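Local structure of acinetobacter secreted protease CpaA (Acinetobacter nosocomialis M2, 6O38) at residues V119-D124 against Q128-P133; S152-T157 against S171-K176; A96-T101 against E107-T112. The protein is a secreted zinc metalloprotease that forms a complex with its chaperone CpaB and is probably exported through the type II secretion system. All coordinates share one frame; numbering follows the deposited sequence.

Contact 1: V119-D124 against Q128-P133; sequences VLIQDD and QTIALP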
loop_
_atom_site.group_PDB
_atom_site.type_symbol
_atom_site.label_atom_id
_atom_site.label_comp_id
_atom_site.label_asym_id
_atom_site.label_seq_id
_atom_site.Cartn_x
_atom_site.Cartn_y
_atom_site.Cartn_z
ATOM N N VAL A 119 17.837 19.404 -13.585
ATOM C CA VAL A 119 18.222 19.513 -14.987
ATOM C C VAL A 119 17.157 20.343 -15.689
ATOM O O VAL A 119 15.997 19.926 -15.789
ATOM C CB VAL A 119 18.377 18.131 -15.642
ATOM C CG1 VAL A 119 18.654 18.279 -17.129
ATOM C CG2 VAL A 119 19.495 17.353 -14.967
ATOM N N LEU A 120 17.549 21.515 -16.180
ATOM C CA LEU A 120 16.620 22.504 -16.708
ATOM C C LEU A 120 16.962 22.778 -18.168
ATOM O O LEU A 120 18.112 23.090 -18.492
ATOM C CB LEU A 120 16.673 23.773 -15.846
ATOM C CG LEU A 120 15.935 25.083 -16.129
ATOM C CD1 LEU A 120 16.880 26.072 -16.776
ATOM C CD2 LEU A 120 14.667 24.888 -16.960
ATOM N N ILE A 121 15.961 22.657 -19.040
ATOM C CA ILE A 121 16.115 22.846 -20.480
ATOM C C ILE A 121 15.431 24.145 -20.887
ATOM O O ILE A 121 14.277 24.389 -20.515
ATOM C CB ILE A 121 15.534 21.655 -21.262
ATOM C CG1 ILE A 121 16.300 20.374 -20.929
ATOM C CG2 ILE A 121 15.568 21.929 -22.757
ATOM C CD1 ILE A 121 15.811 19.163 -21.684
ATOM N N GLN A 122 16.142 24.972 -21.652
ATOM C CA GLN A 122 15.639 26.258 -22.115
ATOM C C GLN A 122 15.801 26.380 -23.626
ATOM O O GLN A 122 16.438 25.550 -24.281
ATOM C CB GLN A 122 16.371 27.424 -21.439
ATOM C CG GLN A 122 16.516 27.299 -19.945
ATOM C CD GLN A 122 17.231 28.486 -19.330
ATOM O OE1 GLN A 122 18.420 28.701 -19.571
ATOM N NE2 GLN A 122 16.508 29.266 -18.536
ATOM N N ASP A 123 15.202 27.446 -24.170
ATOM C CA ASP A 123 15.333 27.741 -25.594
ATOM C C ASP A 123 16.797 27.892 -25.989
ATOM O O ASP A 123 17.223 27.384 -27.034
ATOM C CB ASP A 123 14.547 29.005 -25.946
ATOM C CG ASP A 123 13.073 28.725 -26.188
ATOM O OD1 ASP A 123 12.727 27.544 -26.408
ATOM O OD2 ASP A 123 12.266 29.676 -26.163
ATOM N N ASP A 124 17.586 28.567 -25.150
ATOM C CA ASP A 124 18.990 28.840 -25.426
ATOM C C ASP A 124 19.923 27.762 -24.890
ATOM O O ASP A 124 21.107 27.761 -25.245
ATOM C CB ASP A 124 19.380 30.203 -24.838
ATOM C CG ASP A 124 19.040 30.318 -23.360
ATOM O OD1 ASP A 124 18.400 29.388 -22.824
ATOM O OD2 ASP A 124 19.396 31.344 -22.734
ATOM N N GLN A 128 18.462 17.771 -28.392
ATOM C CA GLN A 128 17.407 16.879 -28.866
ATOM C C GLN A 128 17.141 15.760 -27.867
ATOM O O GLN A 128 15.986 15.470 -27.534
ATOM C CB GLN A 128 17.782 16.302 -30.232
ATOM C CG GLN A 128 16.761 15.337 -30.816
ATOM C CD GLN A 128 15.501 16.036 -31.286
ATOM O OE1 GLN A 128 15.548 16.900 -32.161
ATOM N NE2 GLN A 128 14.364 15.665 -30.707
ATOM N N THR A 129 18.201 15.123 -27.375
ATOM C CA THR A 129 18.077 14.038 -26.409
ATOM C C THR A 129 19.118 14.235 -25.320
ATOM O O THR A 129 20.314 14.318 -25.613
ATOM C CB THR A 129 18.258 12.671 -27.079
ATOM O OG1 THR A 129 17.339 12.546 -28.172
ATOM C CG2 THR A 129 18.010 11.550 -26.081
ATOM N N ILE A 130 18.666 14.312 -24.074
ATOM C CA ILE A 130 19.557 14.412 -22.926
ATOM C C ILE A 130 19.592 13.061 -22.231
ATOM O O ILE A 130 18.594 12.333 -22.185
ATOM C CB ILE A 130 19.127 15.532 -21.954
ATOM C CG1 ILE A 130 17.693 15.308 -21.471
ATOM C CG2 ILE A 130 19.265 16.894 -22.613
ATOM C CD1 ILE A 130 17.446 15.785 -20.056
ATOM N N ALA A 131 20.756 12.715 -21.691
ATOM C CA ALA A 131 20.967 11.432 -21.040
ATOM C C ALA A 131 21.402 11.663 -19.601
ATOM O O ALA A 131 22.318 12.450 -19.344
ATOM C CB ALA A 131 22.015 10.601 -21.784
ATOM N N LEU A 132 20.734 10.994 -18.672
ATOM C CA LEU A 132 21.187 11.048 -17.292
ATOM C C LEU A 132 22.365 10.096 -17.100
ATOM O O LEU A 132 22.357 8.984 -17.635
ATOM C CB LEU A 132 20.056 10.676 -16.335
ATOM C CG LEU A 132 18.831 11.591 -16.329
ATOM C CD1 LEU A 132 17.786 11.075 -15.353
ATOM C CD2 LEU A 132 19.231 13.017 -15.986
ATOM N N PRO A 133 23.387 10.502 -16.353
ATOM C CA PRO A 133 24.542 9.622 -16.161
ATOM C C PRO A 133 24.193 8.451 -15.259
ATOM O O PRO A 133 23.401 8.568 -14.321
ATOM C CB PRO A 133 25.581 10.538 -15.508
ATOM C CG PRO A 133 24.765 11.552 -14.787
ATOM C CD PRO A 133 23.544 11.782 -15.642
#

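Contact 2: S152-T157 against S171-K176; sequences SDIDKT and SEYWFK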
loop_
_atom_site.group_PDB
_atom_site.type_symbol
_atom_site.label_atom_id
_atom_site.label_comp_id
_atom_site.label_asym_id
_atom_site.label_seq_id
_atom_site.Cartn_x
_atom_site.Cartn_y
_atom_site.Cartn_z
ATOM N N SER A 152 11.992 18.043 -26.436
ATOM C CA SER A 152 13.130 17.134 -26.385
ATOM C C SER A 152 12.699 15.895 -25.606
ATOM O O SER A 152 11.526 15.742 -25.250
ATOM C CB SER A 152 14.352 17.822 -25.764
ATOM O OG SER A 152 13.986 18.612 -24.647
ATOM N N ASP A 153 13.648 15.002 -25.334
ATOM C CA ASP A 153 13.336 13.775 -24.615
ATOM C C ASP A 153 14.576 13.280 -23.880
ATOM O O ASP A 153 15.684 13.786 -24.070
ATOM C CB ASP A 153 12.786 12.697 -25.559
ATOM C CG ASP A 153 13.641 12.507 -26.799
ATOM O OD1 ASP A 153 14.795 12.983 -26.815
ATOM O OD2 ASP A 153 13.152 11.880 -27.762
ATOM N N ILE A 154 14.366 12.275 -23.034
ATOM C CA ILE A 154 15.409 11.696 -22.195
ATOM C C ILE A 154 15.799 10.341 -22.768
ATOM O O ILE A 154 14.930 9.548 -23.148
ATOM C CB ILE A 154 14.937 11.557 -20.736
ATOM C CG1 ILE A 154 14.526 12.918 -20.175
ATOM C CG2 ILE A 154 16.023 10.929 -19.875
ATOM C CD1 ILE A 154 13.902 12.848 -18.798
ATOM N N ASP A 155 17.105 10.084 -22.843
ATOM C CA ASP A 155 17.585 8.765 -23.236
ATOM C C ASP A 155 17.060 7.715 -22.266
ATOM O O ASP A 155 17.089 7.899 -21.046
ATOM C CB ASP A 155 19.116 8.747 -23.278
ATOM C CG ASP A 155 19.678 7.478 -23.914
ATOM O OD1 ASP A 155 19.198 6.368 -23.600
ATOM O OD2 ASP A 155 20.607 7.594 -24.739
ATOM N N LYS A 156 16.584 6.601 -22.818
ATOM C CA LYS A 156 15.855 5.594 -22.060
ATOM C C LYS A 156 16.721 4.416 -21.631
ATOM O O LYS A 156 16.208 3.498 -20.986
ATOM C CB LYS A 156 14.667 5.087 -22.884
ATOM C CG LYS A 156 13.812 6.202 -23.468
ATOM C CD LYS A 156 12.490 5.673 -23.994
ATOM C CE LYS A 156 11.913 6.586 -25.061
ATOM N NZ LYS A 156 10.711 5.986 -25.706
ATOM N N THR A 157 18.010 4.417 -21.981
ATOM C CA THR A 157 18.862 3.259 -21.714
ATOM C C THR A 157 18.911 2.933 -20.225
ATOM O O THR A 157 18.700 1.782 -19.823
ATOM C CB THR A 157 20.271 3.505 -22.257
ATOM O OG1 THR A 157 20.215 3.664 -23.679
ATOM C CG2 THR A 157 21.180 2.333 -21.919
ATOM N N SER A 171 6.835 20.495 -18.768
ATOM C CA SER A 171 7.069 19.126 -18.331
ATOM C C SER A 171 7.954 19.103 -17.089
ATOM O O SER A 171 8.827 19.955 -16.903
ATOM C CB SER A 171 7.713 18.310 -19.451
ATOM O OG SER A 171 6.853 18.218 -20.573
ATOM N N GLU A 172 7.720 18.111 -16.232
ATOM C CA GLU A 172 8.467 17.986 -14.985
ATOM C C GLU A 172 8.513 16.521 -14.582
ATOM O O GLU A 172 7.470 15.924 -14.297
ATOM C CB GLU A 172 7.835 18.835 -13.880
ATOM C CG GLU A 172 8.538 18.739 -12.536
ATOM C CD GLU A 172 8.060 19.795 -11.558
ATOM O OE1 GLU A 172 7.251 20.657 -11.960
ATOM O OE2 GLU A 172 8.496 19.765 -10.387
ATOM N N TYR A 173 9.715 15.946 -14.560
ATOM C CA TYR A 173 9.926 14.559 -14.166
ATOM C C TYR A 173 10.962 14.503 -13.055
ATOM O O TYR A 173 12.010 15.151 -13.148
ATOM C CB TYR A 173 10.388 13.702 -15.351
ATOM C CG TYR A 173 9.494 13.776 -16.568
ATOM C CD1 TYR A 173 8.115 13.674 -16.451
ATOM C CD2 TYR A 173 10.032 13.945 -17.838
ATOM C CE1 TYR A 173 7.296 13.739 -17.562
ATOM C CE2 TYR A 173 9.222 14.012 -18.955
ATOM C CZ TYR A 173 7.855 13.909 -18.811
ATOM O OH TYR A 173 7.046 13.976 -19.922
ATOM N N TRP A 174 10.670 13.733 -12.012
ATOM C CA TRP A 174 11.598 13.496 -10.915
ATOM C C TRP A 174 12.054 12.043 -10.947
ATOM O O TRP A 174 11.222 11.128 -10.980
ATOM C CB TRP A 174 10.953 13.817 -9.563
ATOM C CG TRP A 174 10.697 15.278 -9.333
ATOM C CD1 TRP A 174 9.760 16.054 -9.951
ATOM C CD2 TRP A 174 11.379 16.133 -8.408
ATOM N NE1 TRP A 174 9.821 17.341 -9.473
ATOM C CE2 TRP A 174 10.807 17.416 -8.524
ATOM C CE3 TRP A 174 12.421 15.941 -7.494
ATOM C CZ2 TRP A 174 11.239 18.500 -7.762
ATOM C CZ3 TRP A 174 12.850 17.018 -6.738
ATOM C CH2 TRP A 174 12.260 18.281 -6.877
ATOM N N PHE A 175 13.368 11.835 -10.934
ATOM C CA PHE A 175 13.959 10.506 -10.952
ATOM C C PHE A 175 14.861 10.320 -9.740
ATOM O O PHE A 175 15.497 11.267 -9.270
ATOM C CB PHE A 175 14.782 10.265 -12.226
ATOM C CG PHE A 175 13.970 10.270 -13.488
ATOM C CD1 PHE A 175 13.353 9.112 -13.934
ATOM C CD2 PHE A 175 13.842 11.425 -14.239
ATOM C CE1 PHE A 175 12.612 9.113 -15.099
ATOM C CE2 PHE A 175 13.104 11.431 -15.406
ATOM C CZ PHE A 175 12.489 10.273 -15.835
ATOM N N LYS A 176 14.917 9.087 -9.243
ATOM C CA LYS A 176 15.861 8.702 -8.204
ATOM C C LYS A 176 16.621 7.473 -8.675
ATOM O O LYS A 176 16.016 6.517 -9.171
ATOM C CB LYS A 176 15.153 8.421 -6.874
ATOM C CG LYS A 176 16.105 8.171 -5.712
ATOM C CD LYS A 176 15.412 8.352 -4.371
ATOM C CE LYS A 176 14.404 7.246 -4.108
ATOM N NZ LYS A 176 13.872 7.301 -2.717
#

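Contact 3: A96-T101 against E107-T112; sequences ATVSPT and ELIPLT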
loop_
_atom_site.group_PDB
_atom_site.type_symbol
_atom_site.label_atom_id
_atom_site.label_comp_id
_atom_site.label_asym_id
_atom_site.label_seq_id
_atom_site.Cartn_x
_atom_site.Cartn_y
_atom_site.Cartn_z
ATOM N N ALA A 96 20.541 23.101 -7.215
ATOM C CA ALA A 96 21.652 23.184 -8.157
ATOM C C ALA A 96 21.177 22.825 -9.559
ATOM O O ALA A 96 20.698 21.711 -9.795
ATOM C CB ALA A 96 22.784 22.258 -7.719
ATOM N N THR A 97 21.309 23.767 -10.488
ATOM C CA THR A 97 20.783 23.622 -11.838
ATOM C C THR A 97 21.916 23.347 -12.818
ATOM O O THR A 97 22.957 24.013 -12.776
ATOM C CB THR A 97 20.017 24.878 -12.259
ATOM O OG1 THR A 97 18.990 25.158 -11.299
ATOM C CG2 THR A 97 19.381 24.684 -13.626
ATOM N N VAL A 98 21.710 22.364 -13.692
ATOM C CA VAL A 98 22.623 22.063 -14.788
ATOM C C VAL A 98 21.801 21.971 -16.066
ATOM O O VAL A 98 20.664 21.486 -16.050
ATOM C CB VAL A 98 23.418 20.762 -14.532
ATOM C CG1 VAL A 98 22.485 19.564 -14.422
ATOM C CG2 VAL A 98 24.460 20.542 -15.623
ATOM N N SER A 99 22.363 22.456 -17.168
ATOM C CA SER A 99 21.636 22.501 -18.424
ATOM C C SER A 99 22.496 21.983 -19.566
ATOM O O SER A 99 23.726 22.086 -19.521
ATOM C CB SER A 99 21.181 23.934 -18.743
ATOM O OG SER A 99 20.394 24.466 -17.692
ATOM N N PRO A 100 21.875 21.415 -20.599
ATOM C CA PRO A 100 22.624 21.102 -21.820
ATOM C C PRO A 100 23.112 22.376 -22.489
ATOM O O PRO A 100 22.407 23.386 -22.527
ATOM C CB PRO A 100 21.598 20.365 -22.689
ATOM C CG PRO A 100 20.273 20.828 -22.178
ATOM C CD PRO A 100 20.461 21.017 -20.702
ATOM N N THR A 101 24.332 22.323 -23.022
ATOM C CA THR A 101 24.957 23.501 -23.603
ATOM C C THR A 101 25.192 23.396 -25.101
ATOM O O THR A 101 25.370 24.432 -25.751
ATOM C CB THR A 101 26.301 23.794 -22.916
ATOM O OG1 THR A 101 27.171 22.666 -23.063
ATOM C CG2 THR A 101 26.089 24.075 -21.435
ATOM N N GLU A 107 23.330 14.771 -25.764
ATOM C CA GLU A 107 24.232 15.366 -24.787
ATOM C C GLU A 107 24.067 14.666 -23.449
ATOM O O GLU A 107 22.950 14.564 -22.932
ATOM C CB GLU A 107 23.969 16.868 -24.634
ATOM C CG GLU A 107 24.874 17.546 -23.617
ATOM C CD GLU A 107 24.885 19.054 -23.761
ATOM O OE1 GLU A 107 24.261 19.565 -24.714
ATOM O OE2 GLU A 107 25.517 19.727 -22.920
ATOM N N LEU A 108 25.177 14.184 -22.897
ATOM C CA LEU A 108 25.181 13.648 -21.545
ATOM C C LEU A 108 25.216 14.783 -20.528
ATOM O O LEU A 108 25.981 15.740 -20.672
ATOM C CB LEU A 108 26.382 12.728 -21.336
ATOM C CG LEU A 108 26.459 12.045 -19.969
ATOM C CD1 LEU A 108 25.210 11.220 -19.703
ATOM C CD2 LEU A 108 27.695 11.186 -19.874
ATOM N N ILE A 109 24.381 14.668 -19.505
ATOM C CA ILE A 109 24.245 15.712 -18.483
ATOM C C ILE A 109 25.223 15.397 -17.361
ATOM O O ILE A 109 25.150 14.301 -16.780
ATOM C CB ILE A 109 22.808 15.791 -17.957
ATOM C CG1 ILE A 109 21.867 16.308 -19.046
ATOM C CG2 ILE A 109 22.743 16.681 -16.726
ATOM C CD1 ILE A 109 22.292 17.633 -19.643
ATOM N N PRO A 110 26.145 16.302 -17.024
ATOM C CA PRO A 110 27.047 16.067 -15.885
ATOM C C PRO A 110 26.346 16.387 -14.571
ATOM O O PRO A 110 25.829 17.490 -14.383
ATOM C CB PRO A 110 28.211 17.026 -16.153
ATOM C CG PRO A 110 27.587 18.145 -16.925
ATOM C CD PRO A 110 26.495 17.529 -17.764
ATOM N N LEU A 111 26.326 15.416 -13.665
ATOM C CA LEU A 111 25.727 15.582 -12.350
ATOM C C LEU A 111 26.804 15.574 -11.271
ATOM O O LEU A 111 27.822 14.886 -11.390
ATOM C CB LEU A 111 24.705 14.478 -12.067
ATOM C CG LEU A 111 23.464 14.454 -12.961
ATOM C CD1 LEU A 111 22.502 13.371 -12.504
ATOM C CD2 LEU A 111 22.781 15.812 -12.976
ATOM N N THR A 112 26.569 16.349 -10.218
ATOM C CA THR A 112 27.462 16.382 -9.071
ATOM C C THR A 112 27.086 15.259 -8.103
ATOM O O THR A 112 26.258 14.396 -8.406
ATOM C CB THR A 112 27.413 17.751 -8.396
ATOM O OG1 THR A 112 26.136 17.930 -7.768
ATOM C CG2 THR A 112 27.631 18.858 -9.416
#

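Contact 1: V119-D124 against Q128-P133
Val119, Ile121, Ile130 and Leu132 make this contact with no flat group among them: neither ring nor amide takes part, so branched aliphatic ends meet methyl to methyl in place of faces and edges. Ile130 is the hub. Its side chain points toward segment 119-124, and both Val119 and Ile121 reach out to meet it tip to tip. A single methyl does the touching, CD1 of Ile130, which lies 4.0 Å from CG1 of Val119 and 4.1 Å from CD1 of Ile121. With chi1 at 57°, CG1 of Ile130 stands between its own backbone N and carbonyl carbon, and from there CD1 can serve both partners. Ile121 approaches with an extended arm, its CD1 trans to CA (chi2 -179°). The two strands belong to opposite layers of the StcE-type beta-sandwich domain. Strand 116-121 lies between strands 90-98 and 141-146, whereas strand 129-131 runs between strands 106-108 and 152-154. The CA atoms of Ile121 and Ile130 are 9.4 Å apart, a spacing that side chains meeting end to end can span, and the short connection 122-128 carries the chain from one layer to the other. Val119 uses its two branches differently: CG1 goes to Ile130, while CG2 makes a looser approach of 4.5 Å to CD2 of Leu132. All four residues are buried, and other core side chains close around them; Ile109 packs on Val119, and Val144 and Ile154 pack on Ile130. Alternation along strand 116-121 turns the side chain of Leu120 to the other face of its layer; its carbonyl oxygen points along the layer and accepts a hydrogen bond from the hydroxyl of Ser99, just beyond strand 90-98.

Contact 2: S152-T157 against S171-K176
Ile154 points its side chain from strand 152-154 toward two rings of strand 172-178, and one methyl makes the whole contact. Its CD1 lies 3.8 Å from CE2 of Phe175 and 4.1 Å from CD2 of Tyr173, approaching both rings obliquely. The isoleucine arm is extended beyond CB (chi2 173°), which carries CD1 across to the rings. Ile154 slides past Tyr173 in the opposite direction, while it and Phe175 come from opposing sides. This buried group is part of the core of the beta-sandwich, and the phenol oxygen of Tyr173 is hydrogen-bonded to the backbone oxygen of Thr166. The open side lies farther along the first segment, which leaves the core and becomes polar. There Asp155 OD1 receives the backbone N of Thr157 at 2.8 Å, forming an Asx turn, and also accepts from OG1 of this exposed threonine at 2.9 Å. The buried indole of Trp174 lies instead on the other face of strand 172-178, with the partly exposed carboxylate of Glu172 at its edge; Glu172 OE2 offers its anti lone pair to Trp174 NE1 at 2.9 Å, nearly in the indole plane. Within the fold, strand 152-154 runs between strands 129-131 and 166-167, strand 172-178 pairs with strands 141-146 and 183-195, and Phe165 meets both Tyr173 and Phe175 edge-to-face beside the contact.

Contact 3: A96-T101 against E107-T112
Val98 sits at the apolar centre of this contact, its side chain turned toward three consecutive residues, Ile109, Pro110 and Leu111. The two segments run roughly antiparallel and join the layers of a beta-sandwich, strand 90-98 pairing in one with strand 116-121, and strand 106-108 in the other with strand 129-131. Val98 CG1, placed between the backbone N and the carbonyl carbon (chi1 62°), packs on CG2 of Ile109 at 3.7 Å and on CD2 of Leu111 at 4.0 Å. The other branch, CG2, lies over the outer proline, 4.1 Å from CG of Pro110. Ile109 also extends the apolar zone along the first segment, because its CD1 lies against the ring of Pro100, 4.0 Å from the proline CD. Outward from there the chemistry changes. Glu107 stretches its chain fully toward the loop, and its carboxylate lies beside Pro100, OE1 being 3.4 Å from CB of that ring. The same OE1 is hydrogen-bonded to the hydroxyl of Thr102, so both oxygens of the carboxylate are engaged with the loop. Thr101 OG1 makes a weak bond of 3.4 Å to Glu107 OE2. Across the two segments the stronger bond is the nearly straight one (171°) from Thr101 N to Glu107 OE2, 2.9 Å long, which meets the oxygen on its syn side, 22° out of the carboxylate plane.

How the contacts relate
All three contacts bridge the same pair of layers, but they differ in depth and chemistry. Contacts 1 and 2 are wholly apolar and buried, the first purely aliphatic, the second an isoleucine methyl against aromatic rings. Contact 3 is only partly buried and adds a carboxylate grip on a loop amide at its outer end. In one layer, strands 106-108, 129-131 and 152-154 are successive parallel neighbours, one from each contact; Ile130 O to Asp155 N (2.8 Å) ties contact 1 to contact 2, and Ala131 O to Ile109 N (3.0 Å) ties it to contact 3. Contact 1 thus stands between the others, whose nearest atoms are about 7 Å apart.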